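PDB 4HBK: aldo-keto reductase family 1, member B4 (Aldose reductase) from Schistosoma japonicum, which probably reduces aldehydes such as aldoses to alcohols with NADPH as the hydride donor. Local coordinates for residues L51-S56 and Y80-E85; G59-A64 and A86-A91; Y73-C78 and F107-L112; V238-P243 and L286-K291. All coordinates share one frame; numbering follows the deposited sequence.

Interaction 1. Residues L51-S56 and Y80-E85; sequences LGTWNS and YVYRNE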
loop_
_atom_site.group_PDB
_atom_site.type_symbol
_atom_site.label_atom_id
_atom_site.label_comp_id
_atom_site.label_asym_id
_atom_site.label_seq_id
_atom_site.Cartn_x
_atom_site.Cartn_y
_atom_site.Cartn_z
ATOM N N LEU A 51 7.523 5.525 -1.709
ATOM C CA LEU A 51 6.725 6.743 -1.776
ATOM C C LEU A 51 5.261 6.396 -1.988
ATOM O O LEU A 51 4.918 5.718 -2.958
ATOM C CB LEU A 51 7.192 7.648 -2.919
ATOM C CG LEU A 51 6.346 8.913 -3.110
ATOM C CD1 LEU A 51 6.655 9.905 -1.999
ATOM C CD2 LEU A 51 6.581 9.554 -4.472
ATOM N N GLY A 52 4.405 6.849 -1.080
ATOM C CA GLY A 52 2.975 6.684 -1.250
ATOM C C GLY A 52 2.445 7.822 -2.101
ATOM O O GLY A 52 2.843 8.975 -1.919
ATOM N N THR A 53 1.568 7.509 -3.047
ATOM C CA THR A 53 0.983 8.547 -3.879
ATOM C C THR A 53 -0.520 8.655 -3.616
ATOM O O THR A 53 -1.132 7.770 -3.026
ATOM C CB THR A 53 1.235 8.298 -5.378
ATOM O OG1 THR A 53 0.687 7.027 -5.754
ATOM C CG2 THR A 53 2.720 8.316 -5.688
ATOM N N TRP A 54 -1.114 9.759 -4.039
ATOM C CA TRP A 54 -2.551 9.903 -3.917
ATOM C C TRP A 54 -3.034 10.964 -4.890
ATOM O O TRP A 54 -2.236 11.543 -5.635
ATOM C CB TRP A 54 -2.955 10.207 -2.467
ATOM C CG TRP A 54 -2.985 11.662 -2.094
ATOM C CD1 TRP A 54 -4.078 12.489 -2.102
ATOM C CD2 TRP A 54 -1.884 12.460 -1.635
ATOM N NE1 TRP A 54 -3.718 13.751 -1.685
ATOM C CE2 TRP A 54 -2.379 13.759 -1.393
ATOM C CE3 TRP A 54 -0.526 12.204 -1.412
ATOM C CZ2 TRP A 54 -1.566 14.797 -0.935
ATOM C CZ3 TRP A 54 0.281 13.237 -0.958
ATOM C CH2 TRP A 54 -0.244 14.517 -0.721
ATOM N N ASN A 55 -4.342 11.193 -4.897
ATOM C CA ASN A 55 -4.936 12.178 -5.782
ATOM C C ASN A 55 -4.621 13.591 -5.294
ATOM O O ASN A 55 -5.519 14.342 -4.906
ATOM C CB ASN A 55 -6.452 11.971 -5.871
ATOM C CG ASN A 55 -7.061 12.641 -7.095
ATOM O OD1 ASN A 55 -8.146 12.267 -7.540
ATOM N ND2 ASN A 55 -6.355 13.625 -7.654
ATOM N N SER A 56 -3.336 13.936 -5.313
ATOM C CA SER A 56 -2.860 15.254 -4.915
ATOM C C SER A 56 -3.024 16.253 -6.055
ATOM O O SER A 56 -3.190 15.858 -7.215
ATOM C CB SER A 56 -1.388 15.167 -4.518
ATOM O OG SER A 56 -0.635 14.575 -5.559
ATOM N N TYR A 80 -4.658 2.834 -9.506
ATOM C CA TYR A 80 -5.466 3.267 -10.626
ATOM C C TYR A 80 -6.428 4.344 -10.177
ATOM O O TYR A 80 -6.677 5.309 -10.891
ATOM C CB TYR A 80 -6.250 2.075 -11.175
ATOM C CG TYR A 80 -7.118 2.404 -12.364
ATOM C CD1 TYR A 80 -6.682 2.143 -13.656
ATOM C CD2 TYR A 80 -8.379 2.965 -12.196
ATOM C CE1 TYR A 80 -7.480 2.432 -14.752
ATOM C CE2 TYR A 80 -9.181 3.264 -13.288
ATOM C CZ TYR A 80 -8.728 2.997 -14.561
ATOM O OH TYR A 80 -9.524 3.285 -15.651
ATOM N N VAL A 81 -6.974 4.172 -8.977
ATOM C CA VAL A 81 -8.074 5.020 -8.515
ATOM C C VAL A 81 -7.669 6.474 -8.235
ATOM O O VAL A 81 -8.529 7.347 -8.152
ATOM C CB VAL A 81 -8.749 4.438 -7.250
ATOM C CG1 VAL A 81 -7.811 4.529 -6.058
ATOM C CG2 VAL A 81 -10.042 5.172 -6.954
ATOM N N TYR A 82 -6.375 6.741 -8.082
ATOM C CA TYR A 82 -5.927 8.116 -7.830
ATOM C C TYR A 82 -5.888 8.906 -9.132
ATOM O O TYR A 82 -5.686 10.119 -9.125
ATOM C CB TYR A 82 -4.549 8.128 -7.171
ATOM C CG TYR A 82 -4.524 7.413 -5.846
ATOM C CD1 TYR A 82 -5.499 7.667 -4.885
ATOM C CD2 TYR A 82 -3.548 6.482 -5.557
ATOM C CE1 TYR A 82 -5.490 7.020 -3.670
ATOM C CE2 TYR A 82 -3.528 5.825 -4.338
ATOM C CZ TYR A 82 -4.504 6.097 -3.402
ATOM O OH TYR A 82 -4.500 5.455 -2.184
ATOM N N ARG A 83 -6.051 8.201 -10.249
ATOM C CA ARG A 83 -6.161 8.829 -11.562
ATOM C C ARG A 83 -4.958 9.702 -11.927
ATOM O O ARG A 83 -5.117 10.743 -12.561
ATOM C CB ARG A 83 -7.444 9.662 -11.624
ATOM C CG ARG A 83 -8.697 8.812 -11.541
ATOM C CD ARG A 83 -9.741 9.275 -12.540
ATOM N NE ARG A 83 -10.817 10.002 -11.878
ATOM C CZ ARG A 83 -12.108 9.723 -12.031
ATOM N NH1 ARG A 83 -12.487 8.735 -12.834
ATOM N NH2 ARG A 83 -13.021 10.438 -11.385
ATOM N N ASN A 84 -3.760 9.278 -11.533
ATOM C CA ASN A 84 -2.554 10.039 -11.843
ATOM C C ASN A 84 -1.388 9.161 -12.260
ATOM O O ASN A 84 -0.238 9.586 -12.196
ATOM C CB ASN A 84 -2.136 10.900 -10.645
ATOM C CG ASN A 84 -1.898 10.078 -9.399
ATOM O OD1 ASN A 84 -1.868 8.849 -9.459
ATOM N ND2 ASN A 84 -1.722 10.748 -8.263
ATOM N N GLU A 85 -1.675 7.935 -12.682
ATOM C CA GLU A 85 -0.604 7.017 -13.057
ATOM C C GLU A 85 0.084 7.471 -14.345
ATOM O O GLU A 85 1.243 7.136 -14.587
ATOM C CB GLU A 85 -1.122 5.584 -13.188
ATOM C CG GLU A 85 -1.636 5.011 -11.875
ATOM C CD GLU A 85 -1.937 3.528 -11.947
ATOM O OE1 GLU A 85 -2.688 3.103 -12.852
ATOM O OE2 GLU A 85 -1.418 2.780 -11.093
HETATM O O HOH W 1 -1.196 6.582 -7.840
#

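Interaction 2. Residues G59-A64 and A86-A91; sequences GEVGAA and AEIGEA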
loop_
_atom_site.group_PDB
_atom_site.type_symbol
_atom_site.label_atom_id
_atom_site.label_comp_id
_atom_site.label_asym_id
_atom_site.label_seq_id
_atom_site.Cartn_x
_atom_site.Cartn_y
_atom_site.Cartn_z
ATOM N N GLY A 59 0.369 18.090 -10.906
ATOM C CA GLY A 59 1.784 18.395 -11.028
ATOM C C GLY A 59 2.571 18.103 -9.767
ATOM O O GLY A 59 3.805 18.052 -9.781
ATOM N N GLU A 60 1.872 17.895 -8.661
ATOM C CA GLU A 60 2.563 17.596 -7.411
ATOM C C GLU A 60 3.146 16.172 -7.396
ATOM O O GLU A 60 4.282 15.969 -6.949
ATOM C CB GLU A 60 1.648 17.843 -6.210
ATOM C CG GLU A 60 1.308 19.318 -5.989
ATOM C CD GLU A 60 2.497 20.105 -5.477
ATOM O OE1 GLU A 60 2.774 21.197 -6.012
ATOM O OE2 GLU A 60 3.162 19.625 -4.535
ATOM N N VAL A 61 2.392 15.189 -7.892
ATOM C CA VAL A 61 2.876 13.813 -7.850
ATOM C C VAL A 61 4.116 13.590 -8.721
ATOM O O VAL A 61 5.057 12.898 -8.314
ATOM C CB VAL A 61 1.782 12.762 -8.183
ATOM C CG1 VAL A 61 1.462 12.753 -9.672
ATOM C CG2 VAL A 61 2.248 11.384 -7.750
ATOM N N GLY A 62 4.129 14.187 -9.907
ATOM C CA GLY A 62 5.260 14.044 -10.806
ATOM C C GLY A 62 6.534 14.528 -10.141
ATOM O O GLY A 62 7.583 13.866 -10.176
ATOM N N ALA A 63 6.438 15.690 -9.507
ATOM C CA ALA A 63 7.592 16.282 -8.842
ATOM C C ALA A 63 8.002 15.465 -7.617
ATOM O O ALA A 63 9.197 15.329 -7.320
ATOM C CB ALA A 63 7.298 17.724 -8.456
ATOM N N ALA A 64 7.009 14.929 -6.907
ATOM C CA ALA A 64 7.263 14.053 -5.764
ATOM C C ALA A 64 8.035 12.799 -6.188
ATOM O O ALA A 64 8.971 12.382 -5.504
ATOM C CB ALA A 64 5.963 13.678 -5.074
ATOM N N ALA A 86 -0.621 8.245 -15.167
ATOM C CA ALA A 86 -0.020 8.771 -16.388
ATOM C C ALA A 86 1.031 9.835 -16.052
ATOM O O ALA A 86 2.098 9.866 -16.653
ATOM C CB ALA A 86 -1.093 9.331 -17.322
ATOM N N GLU A 87 0.727 10.694 -15.081
ATOM C CA GLU A 87 1.688 11.690 -14.615
ATOM C C GLU A 87 2.868 11.015 -13.929
ATOM O O GLU A 87 4.012 11.455 -14.054
ATOM C CB GLU A 87 1.028 12.691 -13.659
ATOM C CG GLU A 87 0.125 13.719 -14.329
ATOM C CD GLU A 87 -1.128 13.115 -14.978
ATOM O OE1 GLU A 87 -1.607 12.043 -14.515
ATOM O OE2 GLU A 87 -1.630 13.724 -15.961
ATOM N N ILE A 88 2.585 9.948 -13.195
ATOM C CA ILE A 88 3.635 9.188 -12.535
ATOM C C ILE A 88 4.547 8.515 -13.569
ATOM O O ILE A 88 5.769 8.639 -13.514
ATOM C CB ILE A 88 3.034 8.148 -11.570
ATOM C CG1 ILE A 88 2.505 8.853 -10.317
ATOM C CG2 ILE A 88 4.075 7.081 -11.207
ATOM C CD1 ILE A 88 1.594 8.013 -9.435
ATOM N N GLY A 89 3.939 7.808 -14.515
ATOM C CA GLY A 89 4.675 7.136 -15.567
ATOM C C GLY A 89 5.663 8.050 -16.274
ATOM O O GLY A 89 6.792 7.653 -16.552
ATOM N N GLU A 90 5.244 9.277 -16.568
ATOM C CA GLU A 90 6.108 10.209 -17.291
ATOM C C GLU A 90 7.251 10.681 -16.402
ATOM O O GLU A 90 8.419 10.654 -16.811
ATOM C CB GLU A 90 5.314 11.415 -17.804
ATOM C CG GLU A 90 6.129 12.352 -18.675
ATOM C CD GLU A 90 5.329 13.553 -19.155
ATOM O OE1 GLU A 90 5.561 13.996 -20.299
ATOM O OE2 GLU A 90 4.474 14.056 -18.393
ATOM N N ALA A 91 6.914 11.116 -15.191
ATOM C CA ALA A 91 7.937 11.530 -14.242
ATOM C C ALA A 91 8.937 10.394 -14.011
ATOM O O ALA A 91 10.147 10.615 -13.975
ATOM C CB ALA A 91 7.298 11.981 -12.925
#

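Interaction 3. Residues Y73-C78 and F107-L112; sequences YRHLDC and FITSKL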
loop_
_atom_site.group_PDB
_atom_site.type_symbol
_atom_site.label_atom_id
_atom_site.label_comp_id
_atom_site.label_asym_id
_atom_site.label_seq_id
_atom_site.Cartn_x
_atom_site.Cartn_y
_atom_site.Cartn_z
ATOM N N TYR A 73 14.723 6.878 -2.489
ATOM C CA TYR A 73 13.613 5.928 -2.573
ATOM C C TYR A 73 13.757 5.040 -3.816
ATOM O O TYR A 73 14.103 5.534 -4.896
ATOM C CB TYR A 73 12.279 6.664 -2.697
ATOM C CG TYR A 73 11.766 7.408 -1.473
ATOM C CD1 TYR A 73 12.308 8.635 -1.095
ATOM C CD2 TYR A 73 10.677 6.916 -0.743
ATOM C CE1 TYR A 73 11.817 9.325 0.003
ATOM C CE2 TYR A 73 10.170 7.605 0.356
ATOM C CZ TYR A 73 10.749 8.814 0.716
ATOM O OH TYR A 73 10.259 9.504 1.798
ATOM N N ARG A 74 13.451 3.748 -3.679
ATOM C CA ARG A 74 13.535 2.806 -4.799
ATOM C C ARG A 74 12.242 1.983 -4.917
ATOM O O ARG A 74 12.225 0.868 -5.439
ATOM C CB ARG A 74 14.763 1.892 -4.647
ATOM C CG ARG A 74 16.121 2.621 -4.776
ATOM C CD ARG A 74 16.296 3.203 -6.179
ATOM N NE ARG A 74 17.558 3.928 -6.359
ATOM C CZ ARG A 74 17.698 5.246 -6.227
ATOM N NH1 ARG A 74 16.659 6.009 -5.892
ATOM N NH2 ARG A 74 18.882 5.805 -6.423
ATOM N N HIS A 75 11.152 2.564 -4.442
ATOM C CA HIS A 75 9.887 1.866 -4.326
ATOM C C HIS A 75 8.797 2.926 -4.438
ATOM O O HIS A 75 8.822 3.914 -3.700
ATOM C CB HIS A 75 9.846 1.157 -2.967
ATOM C CG HIS A 75 8.520 0.555 -2.612
ATOM N ND1 HIS A 75 8.360 -0.279 -1.523
ATOM C CD2 HIS A 75 7.294 0.686 -3.169
ATOM C CE1 HIS A 75 7.095 -0.653 -1.440
ATOM N NE2 HIS A 75 6.425 -0.088 -2.423
ATOM N N LEU A 76 7.868 2.751 -5.380
ATOM C CA LEU A 76 6.750 3.695 -5.536
ATOM C C LEU A 76 5.445 2.941 -5.425
ATOM O O LEU A 76 5.279 1.909 -6.066
ATOM C CB LEU A 76 6.794 4.418 -6.887
ATOM C CG LEU A 76 8.119 5.029 -7.346
ATOM C CD1 LEU A 76 8.046 5.467 -8.821
ATOM C CD2 LEU A 76 8.472 6.205 -6.468
ATOM N N ASP A 77 4.519 3.456 -4.619
ATOM C CA ASP A 77 3.228 2.802 -4.424
ATOM C C ASP A 77 2.112 3.579 -5.113
ATOM O O ASP A 77 1.825 4.712 -4.745
ATOM C CB ASP A 77 2.932 2.633 -2.934
ATOM C CG ASP A 77 1.613 1.930 -2.667
ATOM O OD1 ASP A 77 1.605 0.691 -2.514
ATOM O OD2 ASP A 77 0.573 2.612 -2.593
ATOM N N CYS A 78 1.484 2.967 -6.113
ATOM C CA CYS A 78 0.531 3.688 -6.959
ATOM C C CYS A 78 -0.854 3.054 -6.901
ATOM O O CYS A 78 -1.050 2.016 -6.276
ATOM C CB CYS A 78 1.020 3.723 -8.419
ATOM S SG CYS A 78 2.770 4.191 -8.646
ATOM N N PHE A 107 11.051 -0.652 -7.438
ATOM C CA PHE A 107 9.910 -1.501 -7.128
ATOM C C PHE A 107 8.628 -0.698 -7.331
ATOM O O PHE A 107 8.395 0.285 -6.634
ATOM C CB PHE A 107 10.010 -1.977 -5.680
ATOM C CG PHE A 107 9.083 -3.104 -5.339
ATOM C CD1 PHE A 107 7.730 -2.876 -5.147
ATOM C CD2 PHE A 107 9.573 -4.393 -5.176
ATOM C CE1 PHE A 107 6.871 -3.924 -4.806
ATOM C CE2 PHE A 107 8.726 -5.440 -4.840
ATOM C CZ PHE A 107 7.369 -5.207 -4.661
ATOM N N ILE A 108 7.795 -1.111 -8.279
ATOM C CA ILE A 108 6.576 -0.378 -8.602
ATOM C C ILE A 108 5.322 -1.173 -8.247
ATOM O O ILE A 108 5.111 -2.284 -8.743
ATOM C CB ILE A 108 6.500 -0.083 -10.099
ATOM C CG1 ILE A 108 7.771 0.627 -10.571
ATOM C CG2 ILE A 108 5.236 0.710 -10.419
ATOM C CD1 ILE A 108 7.856 2.062 -10.113
ATOM N N THR A 109 4.474 -0.586 -7.415
ATOM C CA THR A 109 3.214 -1.208 -7.040
ATOM C C THR A 109 2.050 -0.444 -7.630
ATOM O O THR A 109 2.032 0.789 -7.623
ATOM C CB THR A 109 3.020 -1.208 -5.518
ATOM O OG1 THR A 109 4.024 -2.034 -4.906
ATOM C CG2 THR A 109 1.628 -1.724 -5.156
ATOM N N SER A 110 1.075 -1.176 -8.155
ATOM C CA SER A 110 -0.209 -0.572 -8.468
ATOM C C SER A 110 -1.320 -1.466 -7.949
ATOM O O SER A 110 -1.062 -2.541 -7.401
ATOM C CB SER A 110 -0.387 -0.306 -9.958
ATOM O OG SER A 110 -1.591 0.425 -10.164
ATOM N N LYS A 111 -2.557 -1.021 -8.111
ATOM C CA LYS A 111 -3.670 -1.719 -7.491
ATOM C C LYS A 111 -4.858 -1.773 -8.434
ATOM O O LYS A 111 -5.168 -0.803 -9.137
ATOM C CB LYS A 111 -4.065 -1.039 -6.180
ATOM C CG LYS A 111 -2.890 -0.588 -5.316
ATOM C CD LYS A 111 -3.360 -0.173 -3.917
ATOM C CE LYS A 111 -2.222 0.417 -3.066
ATOM N NZ LYS A 111 -1.628 1.676 -3.617
ATOM N N LEU A 112 -5.516 -2.923 -8.442
ATOM C CA LEU A 112 -6.700 -3.140 -9.245
ATOM C C LEU A 112 -7.892 -2.508 -8.549
ATOM O O LEU A 112 -8.172 -2.848 -7.399
ATOM C CB LEU A 112 -6.935 -4.648 -9.389
ATOM C CG LEU A 112 -8.235 -5.071 -10.082
ATOM C CD1 LEU A 112 -8.201 -4.644 -11.539
ATOM C CD2 LEU A 112 -8.434 -6.579 -9.968
HETATM O O HOH W 2 3.682 -1.232 -2.278
#

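Interaction 4. Residues V238-P243 and L286-K291; sequences VTAYAP and LIVVPK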
loop_
_atom_site.group_PDB
_atom_site.type_symbol
_atom_site.label_atom_id
_atom_site.label_comp_id
_atom_site.label_asym_id
_atom_site.label_seq_id
_atom_site.Cartn_x
_atom_site.Cartn_y
_atom_site.Cartn_z
ATOM N N VAL A 238 3.807 -7.386 5.013
ATOM C CA VAL A 238 2.735 -6.463 5.328
ATOM C C VAL A 238 3.197 -5.035 5.165
ATOM O O VAL A 238 4.247 -4.654 5.667
ATOM C CB VAL A 238 2.229 -6.665 6.763
ATOM C CG1 VAL A 238 1.064 -5.726 7.048
ATOM C CG2 VAL A 238 1.802 -8.123 6.973
ATOM N N THR A 239 2.395 -4.244 4.469
ATOM C CA THR A 239 2.722 -2.855 4.223
ATOM C C THR A 239 1.763 -1.988 5.001
ATOM O O THR A 239 0.551 -2.228 5.010
ATOM C CB THR A 239 2.609 -2.521 2.727
ATOM O OG1 THR A 239 3.618 -3.240 2.003
ATOM C CG2 THR A 239 2.773 -1.012 2.484
ATOM N N ALA A 240 2.312 -0.978 5.665
ATOM C CA ALA A 240 1.496 -0.060 6.430
ATOM C C ALA A 240 1.170 1.121 5.558
ATOM O O ALA A 240 2.063 1.836 5.126
ATOM C CB ALA A 240 2.242 0.406 7.658
ATOM N N TYR A 241 -0.107 1.338 5.284
ATOM C CA TYR A 241 -0.458 2.591 4.665
ATOM C C TYR A 241 -0.932 3.590 5.721
ATOM O O TYR A 241 -1.261 3.209 6.851
ATOM C CB TYR A 241 -1.416 2.415 3.480
ATOM C CG TYR A 241 -2.884 2.179 3.765
ATOM C CD1 TYR A 241 -3.704 3.192 4.253
ATOM C CD2 TYR A 241 -3.471 0.960 3.442
ATOM C CE1 TYR A 241 -5.076 2.972 4.472
ATOM C CE2 TYR A 241 -4.825 0.730 3.648
ATOM C CZ TYR A 241 -5.622 1.728 4.160
ATOM O OH TYR A 241 -6.957 1.463 4.347
ATOM N N ALA A 242 -0.929 4.867 5.354
ATOM C CA ALA A 242 -1.178 5.941 6.314
ATOM C C ALA A 242 -0.340 5.731 7.573
ATOM O O ALA A 242 -0.875 5.765 8.684
ATOM C CB ALA A 242 -2.658 6.005 6.667
ATOM N N PRO A 243 0.983 5.523 7.400
ATOM C CA PRO A 243 1.901 5.186 8.493
ATOM C C PRO A 243 2.078 6.326 9.503
ATOM O O PRO A 243 2.451 6.089 10.653
ATOM C CB PRO A 243 3.215 4.901 7.763
ATOM C CG PRO A 243 3.136 5.698 6.519
ATOM C CD PRO A 243 1.693 5.690 6.119
ATOM N N LEU A 286 7.559 -4.228 9.028
ATOM C CA LEU A 286 6.598 -3.732 8.040
ATOM C C LEU A 286 7.311 -2.944 6.950
ATOM O O LEU A 286 8.391 -2.396 7.177
ATOM C CB LEU A 286 5.569 -2.818 8.716
ATOM C CG LEU A 286 4.838 -3.475 9.890
ATOM C CD1 LEU A 286 4.020 -2.468 10.679
ATOM C CD2 LEU A 286 3.940 -4.615 9.394
ATOM N N ILE A 287 6.710 -2.915 5.767
ATOM C CA ILE A 287 7.073 -1.954 4.734
ATOM C C ILE A 287 6.281 -0.698 5.052
ATOM O O ILE A 287 5.210 -0.789 5.638
ATOM C CB ILE A 287 6.662 -2.461 3.339
ATOM C CG1 ILE A 287 7.453 -3.732 2.969
ATOM C CG2 ILE A 287 6.858 -1.386 2.300
ATOM C CD1 ILE A 287 6.645 -5.012 3.082
ATOM N N VAL A 288 6.793 0.478 4.706
ATOM C CA VAL A 288 6.004 1.692 4.899
ATOM C C VAL A 288 5.941 2.513 3.619
ATOM O O VAL A 288 6.937 2.624 2.897
ATOM C CB VAL A 288 6.534 2.559 6.082
ATOM C CG1 VAL A 288 6.488 1.760 7.389
ATOM C CG2 VAL A 288 7.947 3.072 5.793
ATOM N N VAL A 289 4.776 3.096 3.347
ATOM C CA VAL A 289 4.590 3.912 2.154
ATOM C C VAL A 289 3.956 5.263 2.518
ATOM O O VAL A 289 2.833 5.564 2.116
ATOM C CB VAL A 289 3.762 3.157 1.062
ATOM C CG1 VAL A 289 4.549 1.951 0.529
ATOM C CG2 VAL A 289 2.429 2.687 1.619
ATOM N N PRO A 290 4.696 6.096 3.277
ATOM C CA PRO A 290 4.192 7.415 3.673
ATOM C C PRO A 290 3.913 8.277 2.445
ATOM O O PRO A 290 4.775 8.380 1.568
ATOM C CB PRO A 290 5.354 8.006 4.479
ATOM C CG PRO A 290 6.559 7.309 3.967
ATOM C CD PRO A 290 6.091 5.896 3.699
ATOM N N LYS A 291 2.723 8.868 2.388
ATOM C CA LYS A 291 2.324 9.744 1.289
ATOM C C LYS A 291 2.836 11.170 1.506
ATOM O O LYS A 291 2.692 11.734 2.587
ATOM C CB LYS A 291 0.797 9.791 1.188
ATOM C CG LYS A 291 0.138 8.435 1.047
ATOM C CD LYS A 291 -1.394 8.530 1.066
ATOM C CE LYS A 291 -2.048 7.156 0.860
ATOM N NZ LYS A 291 -2.471 6.945 -0.546
HETATM O O HOH W 3 0.037 5.611 2.414
#

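Interaction 1. Residues L51-S56 and Y80-E85
Trp54 lays its backbone, and not its indole, on the ring of Tyr82. Trp54 CA stands 3.8 Å from the centroid of the Tyr82 ring and only 13° off the ring normal, a CH-pi contact over the face. The opposite face is met by Val81 CG1, offset toward the rim, which leaves the phenol sandwiched between a main chain and an aliphatic branch. In Tyr82, CG lies anti to the carbonyl carbon (chi1 -60°), and this sets the ring against the backbone of Thr53 and Trp54. Thr53 O approaches obliquely, 3.4 Å from Tyr82 CE2. Tyrosine suits the place because its flat face lets Trp54 CA sit on the ring while the hydroxyl at its far end reaches Lys291 NZ, which also bonds Thr53 O.

Around Asn84 and a water the contact becomes polar. Asn84 turns its side chain toward the other segment and brings ND2 2.8 Å from Trp54 O, while Asn84 OD1 accepts from the water at 2.9 Å. The same water donates to Thr53 OG1 at 2.8 Å and lies in the plane of the Tyr82 ring, at its edge; Thr53 OG1 is further bonded to Asp77 O. Asn55, the centre of an inverse gamma turn, packs on the backbone of Tyr82, with Asn55 CG 3.5 Å from Tyr82 O. Loops after the strands of a TIM barrel commonly carry the active site, and here they hold Tyr82, the predicted proton donor of this aldo-keto reductase.

Interaction 2. Residues G59-A64 and A86-A91
Ala64 N donates to Glu60 O at 2.9 Å, the shortest polar bond here and one that belongs to the first turn of helix 60-71; the facing helix is held likewise, by Ala91 N to Glu87 O at 3.1 Å. Across the contact the helices meet through carbon atoms and Gly62 O. Ala91 points its CB at Gly62, and Ala91 CB reaches Gly62 O at 3.3 Å and Gly62 CA at 3.6 Å. Two small residues meet here, the methyl of one on the backbone of the other, and the CA atoms of Gly62 and Ala91 come to 5.0 Å.

Val61, the residue before Gly62, packs against Ile88 and Glu87, about a turn before Ala91. Val61 CG2, anti to the backbone N while CG1 takes the position between N and the carbonyl carbon (chi1 74°), touches Ile88 CG1 at 3.6 Å, and Val61 CG1 lies against Glu87 CB. Val61 crosses both Ile88 and Glu87 at about a right angle. These are neighbouring helices on the outside of the alpha/beta barrel, following strands 51-52 and 75-77. Their short segments run the same way along the barrel, inclined at 31°, with axes 8.4 Å apart.

The branched, apolar side chains of Val61 and Ile88 cover Thr53 with carbon alone, and Ile88 continues to Leu133 of helix 119-133. Glu87 behaves differently: its CB packs on Val61 CG1, then the chain bends at chi2 (66°) and carries the carboxylate away from Val61 on the exposed side.

Interaction 3. Residues Y73-C78 and F107-L112
Asp77 and Lys111 are brought together by their torsions. Asp77 lies on the face of the sheet that also bears His75 and Thr109, and with CG anti to the backbone N (chi1 -179°) its carboxylate is aimed toward Lys111 NZ. The otherwise extended lysine chain bends at its last torsion (chi4 63°) to swing NZ back over the neighbouring strand. There Lys111 NZ meets Asp77 OD2 at 2.6 Å in a salt bridge, on the syn side but 34° out of the carboxylate plane. Lys111 NZ also donates to Cys78 O at 2.7 Å, from above the carbonyl plane. Two oxygens thus hold the buried amine, and a lysine is long enough to cross between strands for this.

Farther back along the strands, toward His75, lies a second polar cluster. One water is bound by His75 NE2, Thr109 OG1 and Asp77 OD1, the last at 2.8 Å, and sits in the plane of the imidazole at its edge. Phe107 CD1 lies over the centre of that imidazole; the two side chains point the same way, their ring planes oblique. His75 ND1 is bonded to Pro47 O, so both ring nitrogens have partners. On the other face Leu76 CD1 meets Ile108 CD1 at 3.6 Å, apolar as befits the side packed on helix 85-98.

The strands are parallel, with Leu76 N bonded to Phe107 O at 2.8 Å and Thr109 N to Leu76 O at 2.9 Å, the latter nearly straight. With helix 85-98 they form a beta-alpha-beta unit of the TIM barrel, and Lys111 is predicted to lower the pKa of Tyr82, the predicted proton donor.

Interaction 4. Residues V238-P243 and L286-K291
Thr239 faces Ile287 on the neighbouring strand, and its side chain can be followed outward. Thr239 CB lies 4.1 Å from Ile287 CB. From it Thr239 OG1, placed anti to the carbonyl carbon (chi1 -66°), comes beside the isoleucine, 3.4 Å from CB and 3.7 Å from CD1 of Ile287; OG1 accepts from Asn213 ND2. The other branch, Thr239 CG2, turns to Val289 CG2 at 3.8 Å, the two side chains crossing at about a right angle. Threonine thus offers a methyl to Val289, while its hydroxyl meets Asn213 on the adjoining strand.

The backbones run parallel. Ile287 N bonds Val238 O in the carbonyl plane, and Ala240 N reaches Ile287 O at 2.9 Å, almost straight at 174°. Strands 237-241 and 287-288 are the seventh and eighth of the TIM barrel, whose interior takes Thr239, Ile287 and Val289. On the outward side Val238 CB packs on Leu286 CD2 at 3.7 Å, against helix 225-233. Farther along the pairing opens: Val289 N to Ala240 O is weak, and a water takes over, joining Ala242 N to Val289 O. Pro243 then closes the contact, with Pro243 CG 3.5 Å from Pro290 CA.

How the interactions relate
Interactions 3 and 4 pair strands of the barrel sheet, interaction 1 joins the loops after two of its strands, and interaction 2 is the helical layer outside it. Interaction 4 closes the ring: strand 287-288 leads to Pro290, whose O lies 3.1 Å from Gly52 N, so the last strand meets the first. Lys291 NZ then reaches Thr53 O of interaction 1 at 2.9 Å. Interaction 3 joins interaction 1 through Thr53 OG1 and Asp77 O, 2.8 Å apart, and abuts interaction 4 inside the barrel, where Asp77 CB lies 3.9 Å from Val289 CG1. The side chains of Tyr82 and Lys111 approach to about 5 Å, each about 4 Å from that of His144, the predicted substrate-binding residue.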